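Local coordinates for protein F420-reducing hydrogenase, subunit beta (Methanothermobacter marburgensis, PDB 4OMF) that carries FAD and an iron-sulfur cluster and, as the beta subunit of the F420-reducing hydrogenase, probably passes electrons from hydrogen oxidation to coenzyme F420, at residues F78-K86 with T99-I109; K127-M135 with D197-G208. All blocks are in the same frame, centred on the assembly; numbering follows the deposited sequence. Where two conformers were deposited one is given.

Interaction 1: residues F78-K86 with T99-I109; sequences FSPNVMMLK and TVAIPCQTMGI. With SF4 (iron/sulfur cluster), chain N; FAD (flavin-adenine dinucleotide), chain R.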
# COMPACT_ATOMS: atom_id res chain seq x y z
N PHE C 78 -4.37 6.03 25.14
CA PHE C 78 -5.23 5.36 24.18
C PHE C 78 -5.51 3.90 24.53
O PHE C 78 -4.59 3.15 24.86
CB PHE C 78 -4.63 5.42 22.77
CG PHE C 78 -4.20 6.79 22.35
CD1 PHE C 78 -2.92 7.02 21.88
CD2 PHE C 78 -5.09 7.86 22.41
CE1 PHE C 78 -2.52 8.29 21.48
CE2 PHE C 78 -4.70 9.12 22.02
CZ PHE C 78 -3.40 9.34 21.55
N SER C 79 -6.77 3.51 24.42
CA SER C 79 -7.16 2.11 24.41
C SER C 79 -8.29 2.05 23.41
O SER C 79 -9.42 2.39 23.73
CB SER C 79 -7.62 1.62 25.78
OG SER C 79 -8.02 0.26 25.74
N PRO C 80 -7.98 1.67 22.16
CA PRO C 80 -9.01 1.78 21.11
C PRO C 80 -10.02 0.65 21.23
O PRO C 80 -9.99 -0.30 20.44
CB PRO C 80 -8.20 1.66 19.80
CG PRO C 80 -6.75 1.80 20.21
CD PRO C 80 -6.68 1.27 21.61
N ASN C 81 -10.91 0.77 22.22
CA ASN C 81 -11.80 -0.32 22.59
C ASN C 81 -12.69 -0.81 21.47
O ASN C 81 -13.03 -1.98 21.44
CB ASN C 81 -12.70 0.10 23.77
CG ASN C 81 -11.96 0.11 25.09
OD1 ASN C 81 -10.79 -0.23 25.15
ND2 ASN C 81 -12.66 0.47 26.15
N VAL C 82 -13.06 0.08 20.55
CA VAL C 82 -13.94 -0.32 19.46
C VAL C 82 -13.31 -1.42 18.63
O VAL C 82 -14.04 -2.24 18.07
CB VAL C 82 -14.31 0.88 18.55
CG1 VAL C 82 -15.37 0.50 17.50
CG2 VAL C 82 -14.82 2.03 19.40
N MET C 83 -11.98 -1.46 18.54
CA MET C 83 -11.30 -2.44 17.67
C MET C 83 -11.64 -3.91 18.00
O MET C 83 -11.48 -4.78 17.14
CB MET C 83 -9.78 -2.25 17.73
CG MET C 83 -9.12 -2.80 18.98
SD MET C 83 -7.34 -2.34 19.11
CE MET C 83 -6.80 -3.17 17.61
N MET C 84 -12.06 -4.20 19.23
CA MET C 84 -12.27 -5.60 19.61
C MET C 84 -13.74 -6.06 19.55
O MET C 84 -14.02 -7.22 19.79
CB MET C 84 -11.75 -5.85 21.04
CG MET C 84 -10.25 -5.65 21.18
SD MET C 84 -9.35 -6.91 20.27
CE MET C 84 -10.05 -8.37 21.03
N LEU C 85 -14.65 -5.15 19.24
CA LEU C 85 -16.08 -5.48 19.22
C LEU C 85 -16.41 -6.58 18.22
O LEU C 85 -17.23 -7.45 18.51
CB LEU C 85 -16.92 -4.24 18.91
CG LEU C 85 -16.90 -3.14 19.97
CD1 LEU C 85 -17.78 -1.98 19.49
CD2 LEU C 85 -17.37 -3.62 21.34
N LYS C 86 -15.78 -6.59 17.05
CA LYS C 86 -16.16 -7.66 16.11
C LYS C 86 -15.54 -9.00 16.50
O LYS C 86 -16.23 -10.01 16.42
CB LYS C 86 -15.83 -7.35 14.65
CG LYS C 86 -16.54 -8.40 13.70
CD LYS C 86 -15.96 -8.44 12.32
CE LYS C 86 -16.27 -7.16 11.58
NZ LYS C 86 -15.38 -7.01 10.39
N THR C 99 -19.83 -2.90 26.52
CA THR C 99 -18.52 -2.28 26.39
C THR C 99 -18.49 -0.98 27.17
O THR C 99 -19.53 -0.44 27.54
CB THR C 99 -18.15 -2.00 24.90
OG1 THR C 99 -16.77 -1.60 24.83
CG2 THR C 99 -19.04 -0.90 24.32
N VAL C 100 -17.29 -0.49 27.42
CA VAL C 100 -17.11 0.83 27.98
C VAL C 100 -16.41 1.67 26.93
O VAL C 100 -15.54 1.16 26.20
CB VAL C 100 -16.30 0.79 29.30
CG1 VAL C 100 -14.99 0.06 29.10
CG2 VAL C 100 -16.09 2.22 29.87
N ALA C 101 -16.81 2.94 26.82
CA ALA C 101 -16.31 3.81 25.75
C ALA C 101 -16.29 5.27 26.18
O ALA C 101 -17.22 5.74 26.80
CB ALA C 101 -17.19 3.64 24.49
N ILE C 102 -15.23 5.99 25.84
CA ILE C 102 -15.22 7.45 25.93
C ILE C 102 -16.10 8.00 24.78
O ILE C 102 -16.51 7.24 23.91
CB ILE C 102 -13.77 7.98 25.88
CG1 ILE C 102 -13.02 7.46 24.65
CG2 ILE C 102 -13.03 7.58 27.18
CD1 ILE C 102 -11.60 8.07 24.49
N PRO C 103 -16.43 9.30 24.80
CA PRO C 103 -17.43 9.77 23.82
C PRO C 103 -17.08 9.50 22.34
O PRO C 103 -17.96 9.07 21.60
CB PRO C 103 -17.52 11.27 24.10
CG PRO C 103 -17.30 11.34 25.63
CD PRO C 103 -16.19 10.30 25.86
N CYS C 104 -15.83 9.71 21.91
CA CYS C 104 -15.53 9.52 20.49
C CYS C 104 -15.66 8.04 20.09
O CYS C 104 -16.05 7.73 18.97
CB CYS C 104 -14.13 10.04 20.14
SG CYS C 104 -12.81 9.32 21.13
N GLN C 105 -15.33 7.13 21.01
CA GLN C 105 -15.53 5.71 20.73
C GLN C 105 -17.01 5.40 20.66
O GLN C 105 -17.44 4.62 19.80
CB GLN C 105 -14.85 4.85 21.78
CG GLN C 105 -13.32 4.84 21.63
CD GLN C 105 -12.63 4.23 22.82
OE1 GLN C 105 -13.27 3.75 23.76
NE2 GLN C 105 -11.31 4.29 22.82
N THR C 106 -17.81 6.00 21.54
CA THR C 106 -19.25 5.83 21.50
C THR C 106 -19.77 6.26 20.12
O THR C 106 -20.67 5.65 19.57
CB THR C 106 -19.92 6.62 22.64
OG1 THR C 106 -19.41 6.14 23.89
CG2 THR C 106 -21.42 6.45 22.63
N MET C 107 -19.18 7.31 19.55
CA MET C 107 -19.62 7.79 18.24
C MET C 107 -19.34 6.80 17.10
O MET C 107 -20.19 6.57 16.25
CB MET C 107 -18.96 9.13 17.92
CG MET C 107 -19.41 10.20 18.88
SD MET C 107 -18.51 11.75 18.61
CE MET C 107 -18.52 12.42 20.26
N GLY C 108 -18.15 6.22 17.08
CA GLY C 108 -17.85 5.21 16.10
C GLY C 108 -18.80 4.03 16.21
O GLY C 108 -19.24 3.50 15.19
N ILE C 109 -19.10 3.61 17.44
CA ILE C 109 -20.03 2.50 17.66
C ILE C 109 -21.46 2.82 17.17
O ILE C 109 -22.08 2.01 16.50
CB ILE C 109 -20.07 2.08 19.17
CG1 ILE C 109 -18.70 1.55 19.60
CG2 ILE C 109 -21.22 1.08 19.45
CD1 ILE C 109 -18.55 1.42 21.11
FE1 SF4 N . -12.18 11.30 22.29
FE2 SF4 N . -13.28 13.69 22.62
FE3 SF4 N . -10.62 13.47 22.67
FE4 SF4 N . -12.02 12.45 24.73
S1 SF4 N . -11.90 14.69 24.15
S2 SF4 N . -10.31 11.38 23.57
S3 SF4 N . -13.94 11.79 23.71
S4 SF4 N . -11.96 13.09 20.85
PA FAD R . -14.06 1.50 37.07
O1A FAD R . -12.77 2.06 37.63
O2A FAD R . -14.88 0.46 37.78
O5B FAD R . -13.72 0.93 35.62
C5B FAD R . -13.10 1.86 34.72
C4B FAD R . -13.39 1.37 33.30
O4B FAD R . -12.83 2.30 32.37
C3B FAD R . -12.73 0.02 33.06
O3B FAD R . -13.64 -0.92 32.48
C2B FAD R . -11.62 0.35 32.06
O2B FAD R . -11.43 -0.74 31.14
C1B FAD R . -12.13 1.59 31.36
N9A FAD R . -11.00 2.40 30.87
C8A FAD R . -9.96 2.82 31.61
N7A FAD R . -9.10 3.55 30.85
C5A FAD R . -9.62 3.58 29.60
C6A FAD R . -9.22 4.17 28.30
N6A FAD R . -8.05 4.86 28.17
N1A FAD R . -10.04 3.98 27.26
C2A FAD R . -11.18 3.27 27.35
N3A FAD R . -11.62 2.69 28.50
C4A FAD R . -10.88 2.83 29.62
N1 FAD R . -14.11 11.51 34.12
C2 FAD R . -14.68 12.77 34.27
O2 FAD R . -15.48 12.96 35.21
N3 FAD R . -14.31 13.79 33.40
C4 FAD R . -13.43 13.55 32.36
O4 FAD R . -13.16 14.48 31.58
C4X FAD R . -12.41 12.56 32.61
N5 FAD R . -11.40 12.40 31.53
C5X FAD R . -11.28 11.01 31.08
C6 FAD R . -10.39 10.82 30.01
C7 FAD R . -10.02 9.53 29.63
C7M FAD R . -9.06 9.31 28.47
C8 FAD R . -10.55 8.45 30.34
C8M FAD R . -10.22 7.00 30.03
C9 FAD R . -11.44 8.64 31.42
C9A FAD R . -11.74 9.93 31.86
N10 FAD R . -12.71 10.13 32.87
C10 FAD R . -12.97 11.39 33.37
C1' FAD R . -13.54 9.04 33.43
C2' FAD R . -13.00 8.42 34.69
O2' FAD R . -11.69 8.66 34.93
C3' FAD R . -13.46 7.17 34.90
O3' FAD R . -12.92 6.25 34.07
C4' FAD R . -14.95 7.01 35.13
O4' FAD R . -15.43 7.89 36.18
C5' FAD R . -15.31 5.56 35.45
O5' FAD R . -14.94 5.25 36.78
P FAD R . -15.55 3.99 37.54
O1P FAD R . -17.05 4.06 37.36
O2P FAD R . -15.01 3.93 38.94
O3P FAD R . -15.01 2.74 36.64
O HOH W 1 -9.14 5.37 24.94

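Interaction 2: residues K127-M135 with D197-G208; sequences KLLVGIYCM and DYVAELADVSTG. With FAD (flavin-adenine dinucleotide), chain R; SF4 (iron/sulfur cluster), chain N; KEN (N,N-dimethylmethanamine), chain P.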
# COMPACT_ATOMS: atom_id res chain seq x y z
N LYS C 127 -25.64 -4.75 23.72
CA LYS C 127 -26.79 -4.66 24.62
C LYS C 127 -26.60 -3.60 25.72
O LYS C 127 -27.56 -3.12 26.31
CB LYS C 127 -27.08 -6.00 25.28
CG LYS C 127 -27.34 -7.14 24.28
CD LYS C 127 -28.54 -6.84 23.37
CE LYS C 127 -28.73 -7.95 22.32
NZ LYS C 127 -29.85 -7.61 21.40
N LEU C 128 -25.35 -3.24 25.99
CA LEU C 128 -25.07 -2.22 27.00
C LEU C 128 -23.82 -1.45 26.65
O LEU C 128 -22.72 -2.01 26.62
CB LEU C 128 -24.92 -2.86 28.38
CG LEU C 128 -24.50 -1.96 29.54
CD1 LEU C 128 -25.55 -0.91 29.82
CD2 LEU C 128 -24.26 -2.82 30.74
N LEU C 129 -24.00 -0.17 26.38
CA LEU C 129 -22.86 0.68 26.06
C LEU C 129 -22.70 1.68 27.19
O LEU C 129 -23.49 2.61 27.31
CB LEU C 129 -23.08 1.39 24.71
CG LEU C 129 -21.91 2.00 23.93
CD1 LEU C 129 -22.43 2.71 22.67
CD2 LEU C 129 -21.09 2.97 24.76
N VAL C 130 -21.69 1.49 28.04
CA VAL C 130 -21.46 2.41 29.15
C VAL C 130 -20.48 3.49 28.70
O VAL C 130 -19.36 3.19 28.31
CB VAL C 130 -20.91 1.71 30.42
CG1 VAL C 130 -20.84 2.70 31.59
CG2 VAL C 130 -21.80 0.52 30.82
N GLY C 131 -20.88 4.75 28.77
CA GLY C 131 -20.00 5.83 28.35
C GLY C 131 -19.30 6.42 29.55
O GLY C 131 -19.89 6.46 30.63
N ILE C 132 -18.05 6.84 29.39
CA ILE C 132 -17.39 7.56 30.48
C ILE C 132 -17.01 8.95 30.00
O ILE C 132 -16.74 9.14 28.82
CB ILE C 132 -16.16 6.80 31.03
CG1 ILE C 132 -15.20 6.38 29.91
CG2 ILE C 132 -16.61 5.55 31.82
CD1 ILE C 132 -13.94 5.67 30.44
N TYR C 133 -17.03 9.92 30.91
CA TYR C 133 -16.80 11.33 30.55
C TYR C 133 -15.35 11.52 30.11
O TYR C 133 -14.45 10.87 30.63
CB TYR C 133 -17.09 12.30 31.71
CG TYR C 133 -18.45 12.21 32.39
CD1 TYR C 133 -19.51 11.50 31.82
CD2 TYR C 133 -18.64 12.83 33.61
CE1 TYR C 133 -20.75 11.41 32.48
CE2 TYR C 133 -19.87 12.75 34.27
CZ TYR C 133 -20.92 12.04 33.70
OH TYR C 133 -22.12 11.97 34.37
N CYS C 134 -15.13 12.45 29.19
CA CYS C 134 -13.77 12.70 28.70
C CYS C 134 -13.57 14.13 28.24
O CYS C 134 -14.41 14.67 27.52
CB CYS C 134 -13.45 11.75 27.55
SG CYS C 134 -11.75 11.90 27.00
N MET C 135 -12.45 14.74 28.63
CA MET C 135 -12.12 16.10 28.18
C MET C 135 -10.91 16.12 27.22
O MET C 135 -10.74 17.04 26.42
CB MET C 135 -11.84 17.01 29.38
CG MET C 135 -11.67 18.47 29.02
SD MET C 135 -13.22 19.24 28.48
CE MET C 135 -14.00 19.54 30.07
N ASP C 197 -18.38 16.57 22.78
CA ASP C 197 -19.12 15.66 23.64
C ASP C 197 -18.33 15.39 24.92
O ASP C 197 -17.32 14.69 24.90
CB ASP C 197 -19.41 14.36 22.85
CG ASP C 197 -20.42 13.43 23.51
OD1 ASP C 197 -20.61 13.47 24.75
OD2 ASP C 197 -21.02 12.62 22.76
N TYR C 198 -18.81 15.94 26.04
CA TYR C 198 -18.14 15.74 27.32
C TYR C 198 -18.68 14.54 28.08
O TYR C 198 -17.91 13.73 28.59
CB TYR C 198 -18.27 16.99 28.19
CG TYR C 198 -17.57 16.86 29.53
CD1 TYR C 198 -16.22 16.52 29.58
CD2 TYR C 198 -18.23 17.08 30.72
CE1 TYR C 198 -15.57 16.41 30.79
CE2 TYR C 198 -17.58 16.96 31.94
CZ TYR C 198 -16.24 16.63 31.96
OH TYR C 198 -15.57 16.50 33.15
N VAL C 199 -20.00 14.43 28.17
CA VAL C 199 -20.59 13.43 29.05
C VAL C 199 -21.07 12.19 28.30
O VAL C 199 -21.98 11.50 28.78
CB VAL C 199 -21.76 14.01 29.87
CG1 VAL C 199 -21.23 14.94 30.98
CG2 VAL C 199 -22.75 14.75 28.98
N ALA C 200 -20.45 11.88 27.16
CA ALA C 200 -20.80 10.68 26.39
C ALA C 200 -22.31 10.65 26.12
O ALA C 200 -23.02 9.77 26.60
CB ALA C 200 -20.36 9.40 27.12
N GLU C 201 -22.78 11.64 25.37
CA GLU C 201 -24.20 11.86 25.17
C GLU C 201 -24.94 10.74 24.46
O GLU C 201 -26.16 10.68 24.54
CB GLU C 201 -24.40 13.16 24.38
CG GLU C 201 -23.88 14.39 25.14
CD GLU C 201 -23.92 15.67 24.31
OE1 GLU C 201 -24.77 15.77 23.41
OE2 GLU C 201 -23.08 16.57 24.58
N LEU C 202 -24.23 9.85 23.76
CA LEU C 202 -24.92 8.83 22.98
C LEU C 202 -24.86 7.44 23.64
O LEU C 202 -25.32 6.46 23.07
CB LEU C 202 -24.33 8.76 21.56
CG LEU C 202 -24.49 10.08 20.77
CD1 LEU C 202 -23.85 10.03 19.38
CD2 LEU C 202 -25.95 10.46 20.66
N ALA C 203 -24.30 7.36 24.85
CA ALA C 203 -24.18 6.08 25.53
C ALA C 203 -25.52 5.65 26.13
O ALA C 203 -26.42 6.48 26.28
CB ALA C 203 -23.12 6.15 26.64
N ASP C 204 -25.65 4.38 26.48
CA ASP C 204 -26.85 3.95 27.20
C ASP C 204 -26.94 4.57 28.60
O ASP C 204 -28.01 5.00 29.02
CB ASP C 204 -26.88 2.44 27.34
CG ASP C 204 -27.10 1.75 26.01
OD1 ASP C 204 -27.97 2.21 25.23
OD2 ASP C 204 -26.43 0.74 25.77
N VAL C 205 -25.81 4.52 29.31
CA VAL C 205 -25.62 5.12 30.64
C VAL C 205 -24.26 5.78 30.58
O VAL C 205 -23.33 5.17 30.05
CB VAL C 205 -25.57 4.08 31.79
CG1 VAL C 205 -25.69 4.76 33.14
CG2 VAL C 205 -26.60 3.03 31.62
N SER C 206 -24.13 6.99 31.13
CA SER C 206 -22.84 7.69 31.11
C SER C 206 -22.37 7.98 32.53
O SER C 206 -23.18 8.30 33.40
CB SER C 206 -22.95 8.99 30.32
OG SER C 206 -23.51 8.80 29.02
N THR C 207 -21.07 7.86 32.80
CA THR C 207 -20.62 8.08 34.16
C THR C 207 -19.23 8.72 34.22
O THR C 207 -18.43 8.58 33.30
CB THR C 207 -20.67 6.72 34.96
OG1 THR C 207 -20.35 6.92 36.34
CG2 THR C 207 -19.71 5.70 34.35
N GLY C 208 -18.99 9.46 35.29
CA GLY C 208 -17.71 10.12 35.50
C GLY C 208 -17.62 10.61 36.94
O GLY C 208 -18.54 10.40 37.73
PA FAD R . -14.06 1.50 37.07
O1A FAD R . -12.77 2.06 37.63
O2A FAD R . -14.88 0.46 37.78
O5B FAD R . -13.72 0.93 35.62
C5B FAD R . -13.10 1.86 34.72
C4B FAD R . -13.39 1.37 33.30
O4B FAD R . -12.83 2.30 32.37
C3B FAD R . -12.73 0.02 33.06
O3B FAD R . -13.64 -0.92 32.48
C2B FAD R . -11.62 0.35 32.06
O2B FAD R . -11.43 -0.74 31.14
C1B FAD R . -12.13 1.59 31.36
N9A FAD R . -11.00 2.40 30.87
C8A FAD R . -9.96 2.82 31.61
N7A FAD R . -9.10 3.55 30.85
C5A FAD R . -9.62 3.58 29.60
C6A FAD R . -9.22 4.17 28.30
N6A FAD R . -8.05 4.86 28.17
N1A FAD R . -10.04 3.98 27.26
C2A FAD R . -11.18 3.27 27.35
N3A FAD R . -11.62 2.69 28.50
C4A FAD R . -10.88 2.83 29.62
N1 FAD R . -14.11 11.51 34.12
C2 FAD R . -14.68 12.77 34.27
O2 FAD R . -15.48 12.96 35.21
N3 FAD R . -14.31 13.79 33.40
C4 FAD R . -13.43 13.55 32.36
O4 FAD R . -13.16 14.48 31.58
C4X FAD R . -12.41 12.56 32.61
N5 FAD R . -11.40 12.40 31.53
C5X FAD R . -11.28 11.01 31.08
C6 FAD R . -10.39 10.82 30.01
C7 FAD R . -10.02 9.53 29.63
C7M FAD R . -9.06 9.31 28.47
C8 FAD R . -10.55 8.45 30.34
C8M FAD R . -10.22 7.00 30.03
C9 FAD R . -11.44 8.64 31.42
C9A FAD R . -11.74 9.93 31.86
N10 FAD R . -12.71 10.13 32.87
C10 FAD R . -12.97 11.39 33.37
C1' FAD R . -13.54 9.04 33.43
C2' FAD R . -13.00 8.42 34.69
O2' FAD R . -11.69 8.66 34.93
C3' FAD R . -13.46 7.17 34.90
O3' FAD R . -12.92 6.25 34.07
C4' FAD R . -14.95 7.01 35.13
O4' FAD R . -15.43 7.89 36.18
C5' FAD R . -15.31 5.56 35.45
O5' FAD R . -14.94 5.25 36.78
P FAD R . -15.55 3.99 37.54
O1P FAD R . -17.05 4.06 37.36
O2P FAD R . -15.01 3.93 38.94
O3P FAD R . -15.01 2.74 36.64
FE1 SF4 N . -12.18 11.30 22.29
FE2 SF4 N . -13.28 13.69 22.62
FE3 SF4 N . -10.62 13.47 22.67
FE4 SF4 N . -12.02 12.45 24.73
S1 SF4 N . -11.90 14.69 24.15
S2 SF4 N . -10.31 11.38 23.57
S3 SF4 N . -13.94 11.79 23.71
S4 SF4 N . -11.96 13.09 20.85
CA1 KEN P . -29.27 0.51 23.32
CB1 KEN P . -28.29 -0.54 21.25
CC1 KEN P . -26.81 -0.07 23.16
NE1 KEN P . -28.22 -0.45 22.76

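Interaction 1: residues F78-K86 with T99-I109
Two carboxamides, those of Asn81 and Gln105, carry the polar half of this contact, each giving its N-H to a backbone carbonyl of the opposite segment. ND2 of Asn81 donates to O of Val100 over 3.0 Å in a nearly straight bond (170°); the carbonyl oxygen lies in the plane of the amide, but the nitrogen stands above the carbonyl plane. The rotation of the Asn81 amide is fixed from its other end, where OG of Ser79 donates to OD1 across 2.9 Å. Gln105 answers in the reverse direction: with its chain extended beyond CG (chi2 168°), NE2 arrives 2.8 Å from O of Ser79, a more bent bond at 131°. That carbonyl opens an inverse gamma turn centred on Pro80, which leads on to Asn81. OE1 of Gln105 is buried without a polar partner in the model.

Beyond the amides the contact turns apolar. Val82 runs alongside Gln105 but points the opposite way, its CG2 lying 3.7 Å from CB of Gln105. Leu85 straddles two partners: CD1 meets CG1 of Ile109 at 3.6 Å, the two side chains nearly perpendicular, and CD2 rests against CB of Thr99.

Asn81 ND2 also approaches C2A of the FAD adenine (3.4 Å). Separately, Ile102, at the N-cap position of helix 103-114, turns CD1 toward S2 of the cluster and CG2 toward C8M of the flavin, and Cys104 SG binds FE1 at 2.4 Å.

Strand 97-101 and helix 103-114 thus meet the segment leading into helix 85-89. Strand 44-51 borders that segment through Val46 and Ala48, while Ile109 also packs on strand 126-132.

Interaction 2: residues K127-M135 with D197-G208
The ring of Tyr133 is sandwiched between Val199 and Gly208: CG1 of Val199 sits 3.8 Å from the ring centroid, only 9° off the normal, and CA of Gly208 makes a CH-pi contact over the opposite face. This packing closes one end of a parallel beta pairing, strand 127-132 beside strand 205-208, in the chain's mixed eight-stranded sheet. The register is Val130 with Val205, Gly131 with Ser206 and Ile132 with Thr207. Gly131 uses both its polar atoms, N donating to O of Val205 in a nearly straight bond of 2.8 Å and O accepting from N of Thr207. Its bare CA lets the methyls of Ala200 and Ala203 press close; a CB there would collide with both.

With CG anti to its carbonyl carbon (chi1 -53°), Tyr133 brings its ring beneath the peptide joining Thr207 and Gly208. An alanine at this position would strip away the ring and is likely to leave a gap between Val199 and Gly208, setting Val199 freer to turn.

Tyr198 stands with one ring face against CB of Tyr133, the two rings oblique at 42°. CE of Met135 reaches CE1 of Tyr198 at 3.6 Å, and the sulfur adds an oblique Met-aromatic contact. Backbone bonding continues past the strand, where N of Cys134 donates to O of Tyr198. Cys134 itself lies between the two cofactors, its SG bound to FE4 at 2.4 Å and 3.5 Å from C6 of the flavin. On the flavin's pyrimidine side, FAD N3 donates to OH of Tyr198 over 3.0 Å.

Overall arrangement
Both interactions are buried, and they share one sheet: strand 97-101 of interaction 1 lies next to strand 126-132 of interaction 2, with probable hydrogen bonds from Val130 N to Thr99 O and from Ile132 N to Ala101 O (2.9 Å each). Their chemistry differs with position. The 78-86/99-109 contact joins the loop leading into helix 85-89 to strand 97-101 and helix 103-114 through side-chain amides and aliphatic methyls, burying 376 Å². By contrast, 127-135/197-208 pairs strands backbone to backbone, adds aromatic packing and buries 836 Å². Interaction 1 lies mainly against the adenosine part of FAD, with Ile102 also at a flavin methyl; interaction 2 meets the isoalloxazine and ribityl chain. Each supplies one cluster cysteine.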